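Local coordinates for protein glycoside Hydrolase (Bacteroides uniformis, PDB 5TA0) that probably hydrolyses agarose-type galactans, and is seen here as an engineered variant holding an agarose oligosaccharide in its glycan pocket, at residues A328-H331 with D332-K336; Y407-L410 with I411-Y414; K336-P340 with Y341-L345; L205-I208 with Y209-K213; L69-D72 with L73-Y77. All blocks are in the same frame, centred on the assembly; numbering follows the deposited sequence. Where two conformers were deposited one is given.

All five contacts are local, between residues close in sequence. Contacts 1 and 4 lie at the glycan pocket, both touching bound sugar, the first through amide and imidazole hydrogen bonds, the second through an indole face. Contacts 1 and 3 share Lys336 and together run through the loop after strand 321-326 into helix 340-358; contact 3 is a helix start with a serine N-cap and a tryptophan-aspartate hydrogen bond. Contact 2 is mostly buried, and its Glu409 N bonds to Asp343 of contact 3. Its Tyr407 bonds to Asp72 of contact 5, where buried leucines contrast with salt bridges on the exposed flank. Contacts 4 and 5 are farthest apart, with centres about 39 Å from each other.

Contact 1 of 5, residues A328-H331 with D332-K336; sequences AQTH and DYNRK. With GAL (beta-D-galactopyranose), chain C; AAL (3,6-anhydro-alpha-L-galactopyranose), chain B; SO4 (sulfate ion), chain E.
Thr330 and Asn334 meet hydroxyl to amide, and the other end of that amide reaches a sulfate ion, probably from the crystallisation liquor, beside the bound sugar. Thr330 OG1 donates to Asn334 OD1 at 2.8 Å, coming from above the amide carbonyl plane (41° out of it). The amide nitrogen has two acceptors: a water that also accepts from Thr330 N, and sulfate O1, 2.6 Å from Asn334 ND2. Gln329 NE2 donates to the same sulfate oxygen at 2.8 Å, with its amide plane 28° from that of Asn334. With CG anti to the backbone N (chi1 176°) and an extended chain beyond, Gln329 reaches the galactose, where OE1 accepts from O4 at 2.8 Å. His331 NE2 donates to that O4 at 2.9 Å, while Gln329 CG lies over one face of the imidazole. In the backbone, Tyr333 N bonds to Thr330 O (2.9 Å) and Asn334 N to His331 O. Replacing Asn334 by an alanine would probably leave Thr330 OG1 without its amide acceptor and remove one of the two amide grips on the sulfate. A type I beta turn from Tyr333 to Lys336 continues the loop, whose Gln329 and His331 belong to the glycan-binding pocket.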
# COMPACT_ATOMS: atom_id res chain seq x y z
N ALA A 328 9.49 -3.13 -3.42
CA ALA A 328 10.19 -4.40 -3.71
C ALA A 328 11.17 -4.71 -2.58
O ALA A 328 11.74 -3.81 -1.95
CB ALA A 328 10.94 -4.31 -5.02
N GLN A 329 11.36 -6.00 -2.34
CA GLN A 329 12.49 -6.48 -1.57
C GLN A 329 13.45 -7.07 -2.60
O GLN A 329 13.03 -7.91 -3.39
CB GLN A 329 12.05 -7.52 -0.55
CG GLN A 329 13.22 -8.11 0.20
CD GLN A 329 12.86 -8.88 1.44
OE1 GLN A 329 11.68 -9.16 1.72
NE2 GLN A 329 13.92 -9.26 2.20
N THR A 330 14.70 -6.66 -2.56
CA THR A 330 15.66 -6.96 -3.63
C THR A 330 16.75 -7.95 -3.14
O THR A 330 17.90 -7.61 -3.05
CB THR A 330 16.29 -5.68 -4.19
OG1 THR A 330 16.96 -4.95 -3.16
CG2 THR A 330 15.24 -4.77 -4.85
N HIS A 331 16.35 -9.18 -2.86
CA HIS A 331 17.23 -10.14 -2.14
C HIS A 331 18.61 -10.26 -2.78
O HIS A 331 19.61 -10.16 -2.09
CB HIS A 331 16.65 -11.53 -2.15
CG HIS A 331 15.34 -11.64 -1.47
ND1 HIS A 331 14.16 -11.30 -2.10
CD2 HIS A 331 15.00 -12.03 -0.22
CE1 HIS A 331 13.16 -11.48 -1.26
NE2 HIS A 331 13.64 -11.90 -0.11
N ASP A 332 18.63 -10.45 -4.09
CA ASP A 332 19.91 -10.70 -4.78
C ASP A 332 20.81 -9.49 -4.82
O ASP A 332 21.99 -9.61 -5.18
CB ASP A 332 19.67 -11.22 -6.21
CG ASP A 332 18.99 -12.60 -6.26
OD1 ASP A 332 18.88 -13.27 -5.22
OD2 ASP A 332 18.53 -12.99 -7.36
N TYR A 333 20.32 -8.31 -4.42
CA TYR A 333 21.10 -7.09 -4.35
C TYR A 333 21.28 -6.54 -2.94
O TYR A 333 21.87 -5.49 -2.76
CB TYR A 333 20.46 -6.01 -5.24
CG TYR A 333 20.68 -6.26 -6.69
CD1 TYR A 333 19.87 -7.12 -7.41
CD2 TYR A 333 21.73 -5.64 -7.35
CE1 TYR A 333 20.11 -7.37 -8.76
CE2 TYR A 333 21.97 -5.85 -8.69
CZ TYR A 333 21.18 -6.73 -9.39
OH TYR A 333 21.44 -6.91 -10.75
N ASN A 334 20.79 -7.25 -1.93
CA ASN A 334 20.80 -6.73 -0.56
C ASN A 334 22.11 -6.95 0.19
O ASN A 334 22.30 -6.40 1.29
CB ASN A 334 19.59 -7.25 0.21
CG ASN A 334 18.33 -6.50 -0.14
OD1 ASN A 334 18.37 -5.45 -0.80
ND2 ASN A 334 17.19 -7.05 0.27
N ARG A 335 23.04 -7.70 -0.40
CA ARG A 335 24.42 -7.75 0.11
C ARG A 335 25.40 -7.03 -0.84
O ARG A 335 26.60 -7.29 -0.83
CB ARG A 335 24.86 -9.19 0.38
CG ARG A 335 23.97 -9.97 1.34
CD ARG A 335 24.15 -9.53 2.78
N LYS A 336 24.87 -6.14 -1.67
CA LYS A 336 25.68 -5.31 -2.54
C LYS A 336 25.58 -3.86 -2.07
O LYS A 336 24.62 -3.49 -1.39
CB LYS A 336 25.17 -5.41 -3.98
CG LYS A 336 25.51 -6.72 -4.67
CD LYS A 336 24.68 -6.87 -5.93
CE LYS A 336 25.34 -7.73 -6.98
NZ LYS A 336 24.96 -7.18 -8.31
C1 GAL C . 14.33 -14.48 2.89
C2 GAL C . 14.64 -13.07 3.35
C3 GAL C . 13.51 -12.50 4.20
C4 GAL C . 12.17 -12.68 3.50
C5 GAL C . 11.99 -14.15 3.13
C6 GAL C . 10.63 -14.40 2.49
O1 GAL C . 15.34 -14.98 1.98
O2 GAL C . 15.83 -13.04 4.14
O3 GAL C . 13.84 -11.12 4.42
O4 GAL C . 12.09 -11.89 2.31
O5 GAL C . 13.05 -14.50 2.23
O6 GAL C . 10.49 -15.79 2.19
C1 AAL B . 13.19 -10.52 5.54
C2 AAL B . 14.21 -9.58 6.20
C3 AAL B . 13.46 -8.65 7.11
C4 AAL B . 12.45 -7.83 6.35
C5 AAL B . 11.44 -8.90 6.09
C6 AAL B . 11.30 -9.53 7.45
O2 AAL B . 14.92 -8.83 5.22
O3 AAL B . 12.63 -9.43 8.01
O4 AAL B . 11.90 -6.87 7.21
O5 AAL B . 12.01 -9.81 5.14
S SO4 E . 17.59 -9.93 2.71
O1 SO4 E . 16.73 -9.02 1.93
O2 SO4 E . 16.80 -10.53 3.83
O3 SO4 E . 18.72 -9.16 3.28
O4 SO4 E . 18.08 -11.00 1.80
O HOH W 1 15.29 -4.71 -0.34

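Contact 2 of 5, residues Y407-L410 with I411-Y414; sequences YSEL and IKFY. With EDO (1,2-ethanediol), chain O.
Ile411 lays its CG1-CD1 branch over one face of the Tyr407 ring, and this is the tight part of the contact. Its CG1 stands 3.8 Å from the centroid of the Tyr407 ring, only 9° off the normal, a CH-pi contact over the centre of the face. The chi1 of -165°, which sets CG1 away from the backbone N, carries that branch over the ring, with CD1 reaching toward the phenol end at 3.7 Å from Tyr407 CE1. The other branch, CG2, fits against the base of the tyrosine, 3.7 Å from Tyr407 CB. Leu69 and Leu73 of helix 69-76 pack against the same tyrosine, whose hydroxyl has Asp72 as its partner. Between strand 405-407 and helix 411-416 the chain makes a type I beta turn from Ser408 to Ile411, and Ser408 OG, also hydrogen-bonded to Arg390 O, accepts from Leu410 N at 3.1 Å, a capping bond at the entry to the helix. Lys412 N and Phe413 N then bond to Glu409 O and Leu410 O. The partly exposed flank is held by charge instead: Glu409 and Lys412 run side by side, and Lys412 NZ meets Glu409 OE1 at 2.7 Å, nearly end-on to its C-O bond. Beyond the turn, an ethanediol, probably from the crystallisation liquor, places O1 over the Phe413 ring and donates from O1 to Tyr414 OH, which is also bonded to Asn50 O.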
# COMPACT_ATOMS: atom_id res chain seq x y z
N TYR A 407 20.69 13.07 -3.53
CA TYR A 407 19.54 12.18 -3.77
C TYR A 407 19.99 10.88 -4.40
O TYR A 407 20.85 10.86 -5.29
CB TYR A 407 18.51 12.83 -4.68
CG TYR A 407 17.70 13.93 -4.03
CD1 TYR A 407 17.00 13.71 -2.84
CD2 TYR A 407 17.59 15.18 -4.63
CE1 TYR A 407 16.24 14.72 -2.27
CE2 TYR A 407 16.84 16.19 -4.05
CZ TYR A 407 16.16 15.96 -2.87
OH TYR A 407 15.40 16.95 -2.27
N SER A 408 19.40 9.78 -3.93
CA SER A 408 19.44 8.51 -4.63
C SER A 408 18.53 8.60 -5.86
O SER A 408 17.90 9.65 -6.09
CB SER A 408 18.98 7.39 -3.73
OG SER A 408 17.55 7.44 -3.57
N GLU A 409 18.37 7.52 -6.60
CA GLU A 409 17.46 7.55 -7.73
C GLU A 409 16.00 7.50 -7.29
O GLU A 409 15.12 7.75 -8.11
CB GLU A 409 17.75 6.43 -8.73
CG GLU A 409 19.17 6.50 -9.31
CD GLU A 409 19.46 7.84 -9.94
OE1 GLU A 409 18.68 8.25 -10.82
OE2 GLU A 409 20.39 8.55 -9.50
N LEU A 410 15.73 7.23 -6.01
CA LEU A 410 14.33 7.22 -5.56
C LEU A 410 13.68 8.59 -5.65
O LEU A 410 12.44 8.68 -5.71
CB LEU A 410 14.24 6.64 -4.15
CG LEU A 410 14.80 5.22 -3.96
CD1 LEU A 410 14.60 4.71 -2.54
CD2 LEU A 410 14.22 4.21 -4.95
N ILE A 411 14.46 9.67 -5.74
CA ILE A 411 13.87 10.99 -5.94
C ILE A 411 13.08 11.06 -7.24
O ILE A 411 12.15 11.87 -7.38
CB ILE A 411 14.94 12.12 -5.88
CG1 ILE A 411 14.31 13.50 -5.71
CG2 ILE A 411 15.85 12.14 -7.12
CD1 ILE A 411 13.44 13.69 -4.49
N LYS A 412 13.42 10.22 -8.21
CA LYS A 412 12.73 10.23 -9.50
C LYS A 412 11.24 9.91 -9.36
O LYS A 412 10.45 10.36 -10.17
CB LYS A 412 13.39 9.29 -10.52
CG LYS A 412 14.70 9.85 -11.05
CD LYS A 412 15.41 8.86 -11.96
CE LYS A 412 16.43 9.53 -12.86
NZ LYS A 412 17.50 10.24 -12.16
N PHE A 413 10.86 9.13 -8.34
CA PHE A 413 9.43 8.91 -8.08
C PHE A 413 8.71 10.23 -7.78
O PHE A 413 7.65 10.51 -8.33
CB PHE A 413 9.25 7.95 -6.90
CG PHE A 413 7.82 7.78 -6.46
CD1 PHE A 413 6.96 6.91 -7.10
CD2 PHE A 413 7.33 8.51 -5.39
CE1 PHE A 413 5.65 6.79 -6.70
CE2 PHE A 413 6.01 8.39 -4.97
CZ PHE A 413 5.18 7.52 -5.63
N TYR A 414 9.30 11.06 -6.92
CA TYR A 414 8.67 12.31 -6.51
C TYR A 414 8.73 13.36 -7.62
O TYR A 414 7.85 14.20 -7.73
CB TYR A 414 9.25 12.79 -5.16
CG TYR A 414 9.06 11.71 -4.12
CD1 TYR A 414 10.05 10.77 -3.86
CD2 TYR A 414 7.84 11.55 -3.49
CE1 TYR A 414 9.84 9.73 -2.96
CE2 TYR A 414 7.60 10.53 -2.58
CZ TYR A 414 8.60 9.60 -2.32
OH TYR A 414 8.40 8.53 -1.47
C1 EDO O . 10.05 6.01 -3.34
O1 EDO O . 8.69 6.29 -3.46
C2 EDO O . 10.32 5.04 -4.46
O2 EDO O . 10.15 3.76 -3.87

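Contact 3 of 5, residues K336-P340 with Y341-L345; sequences KPWSP and YRDWL
A chi1 of 171° swings the Trp338 indole away from its own amide nitrogen and alongside the first helical turn, while Asp343 CG sits beside its own N, so that the carboxylate faces back toward the indole N-H. Trp338 NE1 therefore donates to Asp343 OD2 at 2.8 Å with a nearly straight N-H...O angle of 165°. The acceptor lies in the indole plane, but the donor stands above the carboxylate plane (48° out of it), the two planes being steeply turned against each other. Asp343 OD2 has a second donor, Glu409 N, so this carboxylate oxygen takes one donor from the loop just before the helix and one from the turn at Glu409. A phenylalanine in place of Trp338 has no N-H to give, and Asp343 OD2 would probably lose its indole donor, leaving the carboxylate freer to turn. Arg342 reaches back over the preceding loop. Its NH2 donates to Lys336 O at 2.9 Å and also bonds to Tyr333 O, while a water accepting from NH1 donates to Lys336 O. The face of the guanidinium lies near Pro337 O and Trp338 CA, NH1 being 3.5 Å from the latter. Asp343 N and Trp344 N bond to Ser339 O and Pro340 O. Ser339 at the N-cap, its OG accepting from Arg342 N at 3.0 Å, with Pro340 opening the first turn, is a classic helix N-terminus, here that of helix 340-358, which flanks the parallel strands of the barrel.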
# COMPACT_ATOMS: atom_id res chain seq x y z
N LYS A 336 24.87 -6.14 -1.67
CA LYS A 336 25.68 -5.31 -2.54
C LYS A 336 25.58 -3.86 -2.07
O LYS A 336 24.62 -3.49 -1.39
CB LYS A 336 25.17 -5.41 -3.98
CG LYS A 336 25.51 -6.72 -4.67
CD LYS A 336 24.68 -6.87 -5.93
CE LYS A 336 25.34 -7.73 -6.98
NZ LYS A 336 24.96 -7.18 -8.31
N PRO A 337 26.55 -3.03 -2.46
CA PRO A 337 26.45 -1.60 -2.19
C PRO A 337 25.32 -0.98 -3.03
O PRO A 337 24.71 -1.66 -3.86
CB PRO A 337 27.82 -1.06 -2.61
CG PRO A 337 28.29 -2.02 -3.65
CD PRO A 337 27.78 -3.35 -3.23
N TRP A 338 25.06 0.29 -2.80
CA TRP A 338 24.02 1.00 -3.55
C TRP A 338 24.27 0.94 -5.05
O TRP A 338 25.42 0.97 -5.51
CB TRP A 338 23.93 2.45 -3.06
CG TRP A 338 23.05 3.30 -3.90
CD1 TRP A 338 21.68 3.40 -3.85
CD2 TRP A 338 23.48 4.15 -4.97
NE1 TRP A 338 21.24 4.26 -4.83
CE2 TRP A 338 22.32 4.74 -5.53
CE3 TRP A 338 24.73 4.46 -5.53
CZ2 TRP A 338 22.38 5.62 -6.62
CZ3 TRP A 338 24.80 5.34 -6.58
CH2 TRP A 338 23.63 5.92 -7.11
N SER A 339 23.20 0.87 -5.83
CA SER A 339 23.27 1.13 -7.26
C SER A 339 22.02 1.81 -7.78
O SER A 339 20.93 1.61 -7.23
CB SER A 339 23.50 -0.14 -8.06
OG SER A 339 22.41 -1.03 -7.95
N PRO A 340 22.14 2.54 -8.89
CA PRO A 340 20.95 3.04 -9.53
C PRO A 340 19.99 1.93 -9.93
O PRO A 340 18.76 2.10 -9.82
CB PRO A 340 21.51 3.76 -10.77
CG PRO A 340 22.87 4.23 -10.32
CD PRO A 340 23.38 3.13 -9.46
N TYR A 341 20.51 0.79 -10.37
CA TYR A 341 19.66 -0.33 -10.76
C TYR A 341 18.81 -0.85 -9.59
O TYR A 341 17.60 -1.14 -9.75
CB TYR A 341 20.47 -1.47 -11.37
CG TYR A 341 19.63 -2.63 -11.81
CD1 TYR A 341 18.75 -2.51 -12.89
CD2 TYR A 341 19.69 -3.84 -11.16
CE1 TYR A 341 17.97 -3.57 -13.29
CE2 TYR A 341 18.92 -4.92 -11.55
CZ TYR A 341 18.05 -4.78 -12.63
OH TYR A 341 17.30 -5.87 -13.00
N ARG A 342 19.42 -0.99 -8.42
CA ARG A 342 18.64 -1.46 -7.28
C ARG A 342 17.50 -0.49 -6.97
O ARG A 342 16.39 -0.93 -6.68
CB ARG A 342 19.54 -1.67 -6.08
CG ARG A 342 18.84 -2.43 -4.96
CD ARG A 342 19.76 -2.76 -3.82
NE ARG A 342 20.18 -1.58 -3.08
CZ ARG A 342 21.20 -1.55 -2.23
NH1 ARG A 342 21.52 -0.42 -1.62
NH2 ARG A 342 21.93 -2.63 -2.01
N ASP A 343 17.76 0.81 -7.08
CA ASP A 343 16.69 1.81 -6.93
C ASP A 343 15.60 1.64 -7.99
O ASP A 343 14.41 1.75 -7.66
CB ASP A 343 17.24 3.23 -6.96
CG ASP A 343 17.95 3.67 -5.69
OD1 ASP A 343 17.87 2.97 -4.66
OD2 ASP A 343 18.60 4.73 -5.76
N TRP A 344 15.96 1.36 -9.24
CA TRP A 344 14.97 1.08 -10.30
C TRP A 344 14.05 -0.08 -9.91
O TRP A 344 12.82 -0.02 -10.07
CB TRP A 344 15.64 0.79 -11.65
CG TRP A 344 14.73 0.14 -12.63
CD1 TRP A 344 14.76 -1.16 -13.04
CD2 TRP A 344 13.59 0.73 -13.27
NE1 TRP A 344 13.75 -1.41 -13.92
CE2 TRP A 344 13.00 -0.27 -14.08
CE3 TRP A 344 13.00 2.00 -13.24
CZ2 TRP A 344 11.87 -0.04 -14.87
CZ3 TRP A 344 11.85 2.22 -14.01
CH2 TRP A 344 11.31 1.21 -14.81
N LEU A 345 14.62 -1.13 -9.33
CA LEU A 345 13.82 -2.27 -8.90
C LEU A 345 12.74 -1.83 -7.92
O LEU A 345 11.61 -2.28 -8.02
CB LEU A 345 14.67 -3.38 -8.29
CG LEU A 345 15.65 -4.06 -9.26
CD1 LEU A 345 16.42 -5.11 -8.48
CD2 LEU A 345 14.98 -4.69 -10.46
O HOH W 2 23.59 -1.06 0.36

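Contact 4 of 5, residues L205-I208 with Y209-K213; sequences LWDI and YDKPK. With AAL (3,6-anhydro-alpha-L-galactopyranose), chain B; GAL (beta-D-galactopyranose), chain C.
Leu205 O takes two donors from the next turn, Tyr209 N at 2.9 Å and Asp210 N at 3.1 Å, the latter lying in the carbonyl plane. The Leu205 side chain packs on Ile219 and Leu222 of helix 219-236. Trp206 comes next, and a chi1 of 176° turns the indole away from the Trp206 amide nitrogen and outward between protein and sugar. Lys211 CB rests on one face, 3.7 Å from the centroid of the five-membered ring and 25° off its normal, a CH-pi contact. The opposite face meets the 3,6-anhydro bridge of the sugar, with C6 3.4 Å above the ring plane and O3 3.1 Å from Trp206 NE1. Aromatic side chains against sugars are familiar in carbohydrate-binding clefts, and Trp206 belongs to the glycan pocket. Trp206 O accepts from Lys211 N at 2.8 Å and more weakly from Asp210 N, whose carboxylate directs its charge to Arg263; the paired bonds to residues four and five ahead mark a wider pi-type turn near the end of helix 204-210. At Asp207 the chemistry becomes ionic: the extended Lys211 chain runs obliquely past Asp207, and NZ meets Asp207 OD1 at 2.9 Å, from above the carboxylate plane (42° out of it). Ile208 closes the segment, its side chain packing on Phe142, Tyr146 and Leu222.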
# COMPACT_ATOMS: atom_id res chain seq x y z
N LEU A 205 4.28 -11.95 12.96
CA LEU A 205 4.38 -13.37 12.61
C LEU A 205 5.68 -13.73 11.94
O LEU A 205 6.09 -14.88 12.05
CB LEU A 205 3.16 -13.87 11.82
CG LEU A 205 1.85 -13.82 12.63
CD1 LEU A 205 0.72 -14.39 11.79
CD2 LEU A 205 1.93 -14.55 13.97
N TRP A 206 6.36 -12.77 11.33
CA TRP A 206 7.72 -12.99 10.90
C TRP A 206 8.58 -13.43 12.10
O TRP A 206 9.26 -14.46 12.05
CB TRP A 206 8.31 -11.76 10.21
CG TRP A 206 9.75 -11.96 9.85
CD1 TRP A 206 10.82 -11.40 10.45
CD2 TRP A 206 10.27 -12.82 8.83
NE1 TRP A 206 11.99 -11.85 9.88
CE2 TRP A 206 11.68 -12.74 8.89
CE3 TRP A 206 9.69 -13.70 7.90
CZ2 TRP A 206 12.52 -13.48 8.03
CZ3 TRP A 206 10.53 -14.42 7.03
CH2 TRP A 206 11.92 -14.30 7.11
N ASP A 207 8.54 -12.65 13.19
CA ASP A 207 9.34 -13.03 14.37
C ASP A 207 8.79 -14.25 15.11
O ASP A 207 9.57 -15.06 15.62
CB ASP A 207 9.46 -11.84 15.33
CG ASP A 207 10.62 -10.95 15.01
OD1 ASP A 207 11.68 -11.11 15.64
OD2 ASP A 207 10.51 -10.07 14.17
N ILE A 208 7.48 -14.37 15.23
CA ILE A 208 6.86 -15.45 16.02
C ILE A 208 6.98 -16.80 15.33
O ILE A 208 7.19 -17.82 16.01
CB ILE A 208 5.38 -15.12 16.34
CG1 ILE A 208 5.34 -14.06 17.41
CG2 ILE A 208 4.55 -16.35 16.73
CD1 ILE A 208 3.98 -13.40 17.57
N TYR A 209 6.81 -16.83 14.01
CA TYR A 209 6.57 -18.08 13.30
C TYR A 209 7.48 -18.37 12.13
O TYR A 209 7.88 -19.53 11.95
CB TYR A 209 5.12 -18.17 12.80
CG TYR A 209 4.64 -19.57 12.86
CD1 TYR A 209 4.83 -20.46 11.80
CD2 TYR A 209 4.08 -20.05 14.04
CE1 TYR A 209 4.43 -21.79 11.91
CE2 TYR A 209 3.68 -21.35 14.16
CZ TYR A 209 3.86 -22.21 13.11
OH TYR A 209 3.42 -23.50 13.29
N ASP A 210 7.80 -17.37 11.31
CA ASP A 210 8.36 -17.63 9.97
C ASP A 210 9.85 -17.44 9.82
O ASP A 210 10.44 -18.07 8.93
CB ASP A 210 7.63 -16.78 8.92
CG ASP A 210 6.16 -17.06 8.92
OD1 ASP A 210 5.75 -18.23 9.07
OD2 ASP A 210 5.36 -16.11 8.75
N LYS A 211 10.47 -16.56 10.59
CA LYS A 211 11.91 -16.32 10.43
C LYS A 211 12.71 -17.56 10.81
O LYS A 211 12.22 -18.43 11.52
CB LYS A 211 12.38 -15.13 11.27
CG LYS A 211 12.40 -15.35 12.78
CD LYS A 211 13.01 -14.15 13.48
CE LYS A 211 13.07 -14.43 14.96
NZ LYS A 211 13.62 -13.27 15.71
N PRO A 212 13.98 -17.62 10.36
CA PRO A 212 14.83 -18.71 10.82
C PRO A 212 14.89 -18.76 12.34
O PRO A 212 15.02 -17.73 12.97
CB PRO A 212 16.19 -18.33 10.21
CG PRO A 212 15.83 -17.61 8.96
CD PRO A 212 14.66 -16.76 9.38
N LYS A 213 14.77 -19.95 12.90
CA LYS A 213 14.83 -20.16 14.36
C LYS A 213 13.69 -19.45 15.14
O LYS A 213 13.80 -19.21 16.34
CB LYS A 213 16.19 -19.74 14.94
CG LYS A 213 17.41 -20.24 14.16
CD LYS A 213 17.99 -21.52 14.72
CE LYS A 213 18.93 -21.26 15.89
NZ LYS A 213 19.48 -22.53 16.45
C1 AAL B . 13.19 -10.52 5.54
C2 AAL B . 14.21 -9.58 6.20
C3 AAL B . 13.46 -8.65 7.11
C4 AAL B . 12.45 -7.83 6.35
C5 AAL B . 11.44 -8.90 6.09
C6 AAL B . 11.30 -9.53 7.45
O2 AAL B . 14.92 -8.83 5.22
O3 AAL B . 12.63 -9.43 8.01
O4 AAL B . 11.90 -6.87 7.21
O5 AAL B . 12.01 -9.81 5.14
C1 GAL C . 14.33 -14.48 2.89
C2 GAL C . 14.64 -13.07 3.35
C3 GAL C . 13.51 -12.50 4.20
C4 GAL C . 12.17 -12.68 3.50
C5 GAL C . 11.99 -14.15 3.13
C6 GAL C . 10.63 -14.40 2.49
O1 GAL C . 15.34 -14.98 1.98
O2 GAL C . 15.83 -13.04 4.14
O3 GAL C . 13.84 -11.12 4.42
O4 GAL C . 12.09 -11.89 2.31
O5 GAL C . 13.05 -14.50 2.23
O6 GAL C . 10.49 -15.79 2.19

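Contact 5 of 5, residues L69-D72 with L73-Y77; sequences LRDD and LIRKY
This is a within-helix contact on helix 69-76, between strands 50-51 and 80-84 of the barrel, where two acidic residues pair with two basic ones a turn later. Asp71 and Arg75 run side by side, and Arg75 grips the carboxylate side-on with two nitrogens: NE donates to Asp71 OD1 at 2.9 Å and NH1 to Asp71 OD2 at 2.9 Å. Both bonds are nearly straight (170° and 174°) and lie in the guanidinium plane, though that plane is turned 40° from the carboxylate. Such i to i+4 salt bridges are a standard helix-surface pairing, and the helix forms part of a beta-alpha-beta unit. Asp72 pairs with Lys76 through a single bond: the lysine chain, bent at chi3, brings NZ to 2.9 Å from Asp72 OD2 on the syn side. The other oxygen, Asp72 OD1, bonds to Tyr407 OH and accepts from a water that bridges to Lys76 NZ and Tyr77 OH, the latter also hydrogen-bonded to Gln415 NE2. The backbone widens here into a pi-type turn: Arg70 O takes both Ile74 N and Arg75 N, and Lys76 N reaches Asp71 O at 2.8 Å. Leu73 packs on Ile411, while Arg70, pointing another way, bonds to Ile55 O and forms a salt bridge with Asp61.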
# COMPACT_ATOMS: atom_id res chain seq x y z
N LEU A 69 17.31 20.99 2.98
CA LEU A 69 16.80 19.80 2.33
C LEU A 69 15.29 19.63 2.53
O LEU A 69 14.60 19.15 1.62
CB LEU A 69 17.56 18.57 2.79
CG LEU A 69 17.20 17.27 2.07
CD1 LEU A 69 17.57 17.31 0.59
CD2 LEU A 69 17.90 16.11 2.75
N ARG A 70 14.75 20.02 3.69
CA ARG A 70 13.29 20.02 3.86
C ARG A 70 12.59 20.87 2.79
O ARG A 70 11.56 20.49 2.25
CB ARG A 70 12.86 20.51 5.22
CG ARG A 70 13.18 19.60 6.37
CD ARG A 70 12.62 20.16 7.68
NE ARG A 70 13.13 19.40 8.82
CZ ARG A 70 14.33 19.54 9.38
NH1 ARG A 70 15.17 20.46 8.91
NH2 ARG A 70 14.69 18.77 10.40
N ASP A 71 13.13 22.07 2.52
CA ASP A 71 12.50 22.92 1.52
C ASP A 71 12.50 22.30 0.14
O ASP A 71 11.56 22.47 -0.64
CB ASP A 71 13.19 24.29 1.47
CG ASP A 71 12.48 25.25 0.54
OD1 ASP A 71 11.32 25.59 0.82
OD2 ASP A 71 13.05 25.59 -0.51
N ASP A 72 13.57 21.58 -0.18
CA ASP A 72 13.67 20.95 -1.48
C ASP A 72 12.75 19.71 -1.59
O ASP A 72 11.90 19.61 -2.48
CB ASP A 72 15.12 20.59 -1.81
CG ASP A 72 15.33 20.35 -3.30
OD1 ASP A 72 15.41 19.18 -3.72
OD2 ASP A 72 15.41 21.34 -4.07
N LEU A 73 12.87 18.80 -0.64
CA LEU A 73 12.14 17.55 -0.76
C LEU A 73 10.68 17.67 -0.35
O LEU A 73 9.79 17.25 -1.10
CB LEU A 73 12.84 16.47 0.06
CG LEU A 73 12.27 15.05 -0.02
CD1 LEU A 73 11.93 14.58 -1.43
CD2 LEU A 73 13.25 14.09 0.67
N ILE A 74 10.42 18.22 0.83
CA ILE A 74 9.04 18.31 1.31
C ILE A 74 8.29 19.44 0.58
O ILE A 74 7.23 19.20 -0.02
CB ILE A 74 8.97 18.48 2.84
CG1 ILE A 74 9.48 17.22 3.55
CG2 ILE A 74 7.54 18.78 3.27
CD1 ILE A 74 9.67 17.41 5.05
N ARG A 75 8.81 20.66 0.64
CA ARG A 75 8.05 21.79 0.10
C ARG A 75 8.02 21.81 -1.43
O ARG A 75 6.95 21.82 -2.03
CB ARG A 75 8.55 23.12 0.68
CG ARG A 75 7.67 24.32 0.33
CD ARG A 75 7.92 24.99 -1.01
NE ARG A 75 9.32 25.27 -1.32
CZ ARG A 75 9.80 25.52 -2.54
NH1 ARG A 75 11.10 25.75 -2.71
NH2 ARG A 75 9.01 25.52 -3.61
N LYS A 76 9.20 21.81 -2.06
CA LYS A 76 9.25 21.94 -3.52
C LYS A 76 8.56 20.78 -4.25
O LYS A 76 7.83 21.00 -5.21
CB LYS A 76 10.69 22.09 -4.02
CG LYS A 76 10.77 22.19 -5.53
CD LYS A 76 12.16 22.54 -6.03
CE LYS A 76 13.00 21.30 -6.24
NZ LYS A 76 14.34 21.67 -6.77
N TYR A 77 8.75 19.55 -3.78
CA TYR A 77 8.10 18.41 -4.43
C TYR A 77 6.71 18.09 -3.85
O TYR A 77 5.98 17.28 -4.44
CB TYR A 77 9.00 17.19 -4.41
CG TYR A 77 10.20 17.34 -5.33
CD1 TYR A 77 10.05 17.40 -6.72
CD2 TYR A 77 11.49 17.42 -4.81
CE1 TYR A 77 11.15 17.55 -7.54
CE2 TYR A 77 12.59 17.54 -5.64
CZ TYR A 77 12.42 17.61 -6.99
OH TYR A 77 13.52 17.75 -7.83
O HOH W 3 15.68 18.93 -6.42